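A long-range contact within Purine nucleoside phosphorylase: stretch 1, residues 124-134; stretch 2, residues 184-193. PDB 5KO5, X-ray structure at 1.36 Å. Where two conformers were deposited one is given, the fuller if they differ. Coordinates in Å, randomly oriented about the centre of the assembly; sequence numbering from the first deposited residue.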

ATOM      1  N   ARG A 124       6.600 -19.943 -14.837  1.00 24.55           N
ATOM      2  CA  ARG A 124       7.347 -20.280 -16.039  1.00 27.59           C
ATOM      3  C   ARG A 124       6.532 -21.051 -17.054  1.00 21.52           C
ATOM      4  O   ARG A 124       6.893 -21.059 -18.234  1.00 26.43           O
ATOM      5  CB  ARG A 124       8.592 -21.095 -15.681  1.00 40.15           C
ATOM      6  CG  ARG A 124       9.865 -20.617 -16.390  1.00 59.96           C
ATOM      7  CD  ARG A 124      10.382 -19.286 -15.874  1.00 69.52           C
ATOM      8  NE  ARG A 124       9.471 -18.578 -14.988  1.00 74.29           N
ATOM      9  CZ  ARG A 124       9.408 -18.739 -13.673  1.00 84.21           C
ATOM     10  NH1 ARG A 124      10.246 -19.562 -13.046  1.00 79.92           N
ATOM     11  NH2 ARG A 124       8.497 -18.057 -13.006  1.00 93.72           N
ATOM     12  N   LYS A 125       5.464 -21.719 -16.629  1.00 25.54           N
ATOM     13  CA  LYS A 125       4.686 -22.513 -17.568  1.00 28.62           C
ATOM     14  C   LYS A 125       3.838 -21.656 -18.497  1.00 26.46           C
ATOM     15  O   LYS A 125       3.268 -22.186 -19.455  1.00 27.77           O
ATOM     16  CB  LYS A 125       3.801 -23.494 -16.805  1.00 34.19           C
ATOM     17  CG  LYS A 125       4.571 -24.548 -16.033  1.00 42.48           C
ATOM     18  CD  LYS A 125       3.617 -25.406 -15.225  1.00 50.66           C
ATOM     19  CE  LYS A 125       4.337 -26.542 -14.529  1.00 60.80           C
ATOM     20  NZ  LYS A 125       3.381 -27.412 -13.790  1.00 68.92           N
ATOM     21  N   LEU A 126       3.761 -20.350 -18.259  1.00 22.25           N
ATOM     22  CA  LEU A 126       2.804 -19.486 -18.938  1.00 19.32           C
ATOM     23  C   LEU A 126       3.441 -18.800 -20.141  1.00 20.86           C
ATOM     24  O   LEU A 126       4.489 -18.154 -20.020  1.00 25.43           O
ATOM     25  CB  LEU A 126       2.258 -18.441 -17.964  1.00 17.57           C
ATOM     26  CG  LEU A 126       1.467 -19.016 -16.784  1.00 20.28           C
ATOM     27  CD1 LEU A 126       1.037 -17.913 -15.806  1.00 18.85           C
ATOM     28  CD2 LEU A 126       0.259 -19.818 -17.271  1.00 23.26           C
ATOM     29  N   LYS A 127       2.793 -18.934 -21.294  1.00 20.34           N
ATOM     30  CA  LYS A 127       3.198 -18.307 -22.543  1.00 22.99           C
ATOM     31  C   LYS A 127       2.188 -17.237 -22.925  1.00 20.78           C
ATOM     32  O   LYS A 127       1.019 -17.283 -22.529  1.00 19.00           O
ATOM     33  CB  LYS A 127       3.194 -19.311 -23.701  1.00 26.74           C
ATOM     34  CG  LYS A 127       4.149 -20.463 -23.608  1.00 30.63           C
ATOM     35  CD  LYS A 127       4.037 -21.263 -24.897  1.00 32.06           C
ATOM     36  CE  LYS A 127       4.697 -22.623 -24.788  1.00 49.32           C
ATOM     37  NZ  LYS A 127       4.059 -23.450 -23.729  1.00 56.07           N
ATOM     38  N   SER A 128       2.646 -16.279 -23.726  1.00 22.16           N
ATOM     39  CA  SER A 128       1.743 -15.302 -24.317  0.54 19.69           C
ATOM     40  C   SER A 128       0.606 -16.019 -25.036  1.00 18.08           C
ATOM     41  O   SER A 128       0.839 -16.968 -25.797  1.00 20.52           O
ATOM     42  CB  SER A 128       2.526 -14.446 -25.314  0.54 20.91           C
ATOM     43  OG  SER A 128       1.712 -13.449 -25.900  0.54 20.31           O
ATOM     44  N   GLY A 129      -0.625 -15.574 -24.787  1.00 19.16           N
ATOM     45  CA  GLY A 129      -1.793 -16.194 -25.371  1.00 16.86           C
ATOM     46  C   GLY A 129      -2.437 -17.282 -24.532  1.00 18.47           C
ATOM     47  O   GLY A 129      -3.495 -17.791 -24.922  1.00 19.10           O
ATOM     48  N   ASP A 130      -1.839 -17.658 -23.403  1.00 17.93           N
ATOM     49  CA  ASP A 130      -2.455 -18.638 -22.519  1.00 19.04           C
ATOM     50  C   ASP A 130      -3.556 -17.977 -21.695  1.00 16.61           C
ATOM     51  O   ASP A 130      -3.605 -16.756 -21.540  1.00 18.05           O
ATOM     52  CB  ASP A 130      -1.421 -19.232 -21.556  1.00 18.46           C
ATOM     53  CG  ASP A 130      -0.466 -20.223 -22.228  1.00 20.39           C
ATOM     54  OD1 ASP A 130      -0.700 -20.625 -23.389  1.00 22.55           O
ATOM     55  OD2 ASP A 130       0.527 -20.615 -21.575  1.00 23.68           O
ATOM     56  N   PHE A 131      -4.447 -18.805 -21.161  1.00 18.44           N
ATOM     57  CA  PHE A 131      -5.493 -18.364 -20.249  1.00 17.18           C
ATOM     58  C   PHE A 131      -5.211 -18.934 -18.868  1.00 18.63           C
ATOM     59  O   PHE A 131      -4.800 -20.092 -18.739  1.00 19.69           O
ATOM     60  CB  PHE A 131      -6.869 -18.860 -20.692  1.00 19.70           C
ATOM     61  CG  PHE A 131      -7.269 -18.411 -22.063  1.00 21.09           C
ATOM     62  CD1 PHE A 131      -7.579 -17.081 -22.310  1.00 21.41           C
ATOM     63  CD2 PHE A 131      -7.361 -19.321 -23.101  1.00 24.08           C
ATOM     64  CE1 PHE A 131      -7.961 -16.668 -23.585  1.00 21.40           C
ATOM     65  CE2 PHE A 131      -7.744 -18.916 -24.370  1.00 27.05           C
ATOM     66  CZ  PHE A 131      -8.043 -17.588 -24.609  1.00 24.73           C
ATOM     67  N   VAL A 132      -5.452 -18.132 -17.833  1.00 17.04           N
ATOM     68  CA  VAL A 132      -5.322 -18.586 -16.451  1.00 16.52           C
ATOM     69  C   VAL A 132      -6.660 -18.423 -15.739  1.00 17.32           C
ATOM     70  O   VAL A 132      -7.171 -17.300 -15.607  1.00 15.57           O
ATOM     71  CB  VAL A 132      -4.195 -17.854 -15.712  1.00 17.55           C
ATOM     72  CG1 VAL A 132      -4.137 -18.315 -14.262  1.00 19.94           C
ATOM     73  CG2 VAL A 132      -2.865 -18.110 -16.412  1.00 20.23           C
ATOM     74  N   LEU A 133      -7.235 -19.543 -15.302  1.00 15.89           N
ATOM     75  CA  LEU A 133      -8.374 -19.503 -14.395  1.00 17.13           C
ATOM     76  C   LEU A 133      -7.862 -19.073 -13.028  1.00 15.39           C
ATOM     77  O   LEU A 133      -7.019 -19.750 -12.435  1.00 17.31           O
ATOM     78  CB  LEU A 133      -9.027 -20.883 -14.305  1.00 17.09           C
ATOM     79  CG  LEU A 133      -9.398 -21.529 -15.639  1.00 20.05           C
ATOM     80  CD1 LEU A 133      -9.973 -22.921 -15.419  1.00 18.37           C
ATOM     81  CD2 LEU A 133     -10.371 -20.652 -16.416  1.00 22.49           C
ATOM     82  N   ILE A 134      -8.342 -17.943 -12.532  1.00 15.54           N
ATOM     83  CA  ILE A 134      -7.824 -17.420 -11.274  1.00 14.47           C
ATOM     84  C   ILE A 134      -8.455 -18.177 -10.114  1.00 15.71           C
ATOM     85  O   ILE A 134      -9.682 -18.285 -10.019  1.00 16.22           O
ATOM     86  CB  ILE A 134      -8.067 -15.910 -11.176  1.00 12.87           C
ATOM     87  CG1 ILE A 134      -7.289 -15.215 -12.290  1.00 15.35           C
ATOM     88  CG2 ILE A 134      -7.621 -15.388  -9.792  1.00 14.85           C
ATOM     89  CD1 ILE A 134      -7.658 -13.762 -12.470  1.00 20.24           C
ATOM     90  N   ASP A 184     -11.108 -28.594 -27.423  1.00 27.27           N
ATOM     91  CA  ASP A 184      -9.711 -28.915 -27.730  1.00 26.91           C
ATOM     92  C   ASP A 184      -8.786 -27.703 -27.620  1.00 27.00           C
ATOM     93  O   ASP A 184      -7.811 -27.581 -28.366  1.00 28.79           O
ATOM     94  CB  ASP A 184      -9.569 -29.617 -29.090  1.00 30.06           C
ATOM     95  CG  ASP A 184      -8.186 -30.222 -29.301  1.00 47.05           C
ATOM     96  OD1 ASP A 184      -7.612 -30.764 -28.330  1.00 49.51           O
ATOM     97  OD2 ASP A 184      -7.667 -30.141 -30.434  1.00 52.05           O
ATOM     98  N   PHE A 185      -9.058 -26.783 -26.694  1.00 24.78           N
ATOM     99  CA  PHE A 185      -8.075 -25.748 -26.390  1.00 21.90           C
ATOM    100  C   PHE A 185      -7.629 -25.771 -24.931  1.00 23.50           C
ATOM    101  O   PHE A 185      -7.083 -24.786 -24.434  1.00 24.31           O
ATOM    102  CB  PHE A 185      -8.490 -24.347 -26.866  1.00 24.43           C
ATOM    103  CG  PHE A 185      -9.657 -23.739 -26.123  1.00 23.22           C
ATOM    104  CD1 PHE A 185     -10.953 -23.956 -26.548  1.00 24.35           C
ATOM    105  CD2 PHE A 185      -9.447 -22.886 -25.050  1.00 23.16           C
ATOM    106  CE1 PHE A 185     -12.023 -23.375 -25.890  1.00 24.44           C
ATOM    107  CE2 PHE A 185     -10.515 -22.302 -24.386  1.00 20.93           C
ATOM    108  CZ  PHE A 185     -11.806 -22.549 -24.813  1.00 21.42           C
ATOM    109  N   GLN A 186      -7.820 -26.905 -24.252  1.00 23.73           N
ATOM    110  CA  GLN A 186      -7.413 -27.028 -22.859  1.00 23.69           C
ATOM    111  C   GLN A 186      -5.909 -26.886 -22.683  1.00 24.74           C
ATOM    112  O   GLN A 186      -5.458 -26.538 -21.587  1.00 24.61           O
ATOM    113  CB  GLN A 186      -7.913 -28.346 -22.263  1.00 26.15           C
ATOM    114  CG  GLN A 186      -7.173 -29.583 -22.743  1.00 29.44           C
ATOM    115  CD  GLN A 186      -7.484 -29.926 -24.182  1.00 34.30           C
ATOM    116  OE1 GLN A 186      -8.573 -29.642 -24.676  1.00 29.43           O
ATOM    117  NE2 GLN A 186      -6.521 -30.529 -24.868  1.00 48.92           N
ATOM    118  N   ASP A 187      -5.122 -27.134 -23.736  1.00 25.51           N
ATOM    119  CA  ASP A 187      -3.680 -26.924 -23.649  1.00 23.91           C
ATOM    120  C   ASP A 187      -3.320 -25.465 -23.398  1.00 27.84           C
ATOM    121  O   ASP A 187      -2.203 -25.180 -22.950  1.00 27.25           O
ATOM    122  CB  ASP A 187      -2.996 -27.436 -24.920  1.00 27.47           C
ATOM    123  CG  ASP A 187      -3.418 -26.665 -26.163  1.00 40.16           C
ATOM    124  OD1 ASP A 187      -4.587 -26.802 -26.586  1.00 36.16           O
ATOM    125  OD2 ASP A 187      -2.578 -25.930 -26.724  1.00 49.59           O
ATOM    126  N   LEU A 188      -4.235 -24.536 -23.668  1.00 24.27           N
ATOM    127  CA  LEU A 188      -4.005 -23.125 -23.391  1.00 22.34           C
ATOM    128  C   LEU A 188      -4.391 -22.723 -21.976  1.00 21.58           C
ATOM    129  O   LEU A 188      -4.075 -21.603 -21.560  1.00 21.42           O
ATOM    130  CB  LEU A 188      -4.823 -22.264 -24.359  1.00 22.34           C
ATOM    131  CG  LEU A 188      -4.569 -22.462 -25.849  1.00 23.64           C
ATOM    132  CD1 LEU A 188      -5.471 -21.534 -26.644  1.00 28.13           C
ATOM    133  CD2 LEU A 188      -3.105 -22.215 -26.184  1.00 28.24           C
ATOM    134  N   VAL A 189      -5.076 -23.587 -21.232  1.00 22.95           N
ATOM    135  CA  VAL A 189      -5.760 -23.197 -20.001  1.00 19.08           C
ATOM    136  C   VAL A 189      -4.962 -23.688 -18.799  1.00 18.08           C
ATOM    137  O   VAL A 189      -4.669 -24.887 -18.681  1.00 22.56           O
ATOM    138  CB  VAL A 189      -7.204 -23.724 -19.969  1.00 18.27           C
ATOM    139  CG1 VAL A 189      -7.919 -23.266 -18.689  1.00 22.89           C
ATOM    140  CG2 VAL A 189      -7.964 -23.274 -21.210  1.00 23.46           C
ATOM    141  N   HIS A 190      -4.622 -22.764 -17.908  1.00 18.73           N
ATOM    142  CA  HIS A 190      -3.948 -23.036 -16.647  1.00 19.88           C
ATOM    143  C   HIS A 190      -4.822 -22.521 -15.511  1.00 20.61           C
ATOM    144  O   HIS A 190      -5.866 -21.907 -15.731  1.00 21.60           O
ATOM    145  CB  HIS A 190      -2.597 -22.316 -16.592  1.00 22.09           C
ATOM    146  CG  HIS A 190      -1.675 -22.666 -17.716  1.00 24.17           C
ATOM    147  ND1 HIS A 190      -0.544 -23.435 -17.537  1.00 27.16           N
ATOM    148  CD2 HIS A 190      -1.709 -22.347 -19.031  1.00 28.08           C
ATOM    149  CE1 HIS A 190       0.073 -23.582 -18.696  1.00 30.60           C
ATOM    150  NE2 HIS A 190      -0.615 -22.936 -19.620  1.00 33.20           N
ATOM    151  N   GLU A 191      -4.383 -22.768 -14.282  1.00 18.13           N
ATOM    152  CA  GLU A 191      -4.964 -22.122 -13.114  1.00 19.25           C
ATOM    153  C   GLU A 191      -3.849 -21.450 -12.329  1.00 21.18           C
ATOM    154  O   GLU A 191      -2.685 -21.843 -12.421  1.00 22.29           O
ATOM    155  CB  GLU A 191      -5.737 -23.102 -12.238  1.00 23.53           C
ATOM    156  CG  GLU A 191      -4.872 -24.174 -11.622  1.00 27.87           C
ATOM    157  CD  GLU A 191      -5.663 -25.093 -10.714  1.00 43.36           C
ATOM    158  OE1 GLU A 191      -6.855 -25.332 -11.004  1.00 43.43           O
ATOM    159  OE2 GLU A 191      -5.094 -25.564  -9.705  1.00 44.95           O
ATOM    160  N   GLY A 192      -4.193 -20.423 -11.562  1.00 16.39           N
ATOM    161  CA  GLY A 192      -3.119 -19.759 -10.851  1.00 17.56           C
ATOM    162  C   GLY A 192      -3.595 -18.648  -9.942  1.00 16.35           C
ATOM    163  O   GLY A 192      -4.776 -18.279  -9.917  1.00 16.31           O
ATOM    164  N   VAL A 193      -2.625 -18.107  -9.211  1.00 15.34           N
ATOM    165  CA  VAL A 193      -2.837 -17.044  -8.234  1.00 14.62           C
ATOM    166  C   VAL A 193      -2.513 -15.705  -8.886  1.00 17.18           C
ATOM    167  O   VAL A 193      -1.453 -15.549  -9.509  1.00 16.11           O
ATOM    168  CB  VAL A 193      -1.939 -17.263  -7.003  1.00 16.00           C
ATOM    169  CG1 VAL A 193      -2.010 -16.060  -6.049  1.00 15.92           C
ATOM    170  CG2 VAL A 193      -2.323 -18.549  -6.290  1.00 17.99           C
TER
HETATM  171  O   HOH W   1      -0.304 -23.379 -22.781  1.00 39.12           O

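The imidazole of His190 is the most unusual element of this contact. Its ring meets a methyl group over one face, and an acid and a water near NE2, and His190 has more of its surface covered by the partner stretch than any other residue here. Leu126 CD2 sits over one face of the His190 ring, 3.6 Å from its centroid and 16° off the ring normal. This is a CH-pi contact. Asp130 OD2 lies 3.2 Å from His190 NE2, and the geometry leaves the nature of that approach open. Asp130 OD2 accepts a hydrogen bond from Lys127 N at 2.8 Å, across the type II turn from Lys127 to Asp130. That bond helps hold the carboxylate beside His190. A water lies 2.6 Å from Asp187 O and 2.8 Å from Asp130 OD1, placed to donate to either, the second bond weak; it has more acceptors in reach than protons. The same water lies 3.2 Å from His190 NE2, so it links the two stretches.

Beyond the turn, strands 131-134 and 189-193 run side by side as parallel neighbours. Their N-to-C directions differ by 46°. Four backbone hydrogen bonds alternate between them. Phe131 N donates to Leu188 O at 2.9 Å, and His190 N donates to Phe131 O at 2.8 Å. Leu133 N then donates to His190 O at 2.8 Å, and Gly192 N to Leu133 O at 3.0 Å. CA-H...O contacts support this ladder; the shortest joins Glu191 CA to Leu133 O at 3.2 Å.

Phe131, Leu133, Val189 and Glu191 share one face of the sheet. There Leu133 CG packs 3.8 Å from Val189 CG1. Phe131 CD2 lies 4.1 Å from Leu188 CB, which extends the apolar patch past the strand. Val132, His190 and Ile134 point to the other face. Gly192 leaves room there: Val132 CG1 comes within 3.4 Å of Gly192 N, and a CB on Gly192 would sit only 3.3 Å from Val132 CG1.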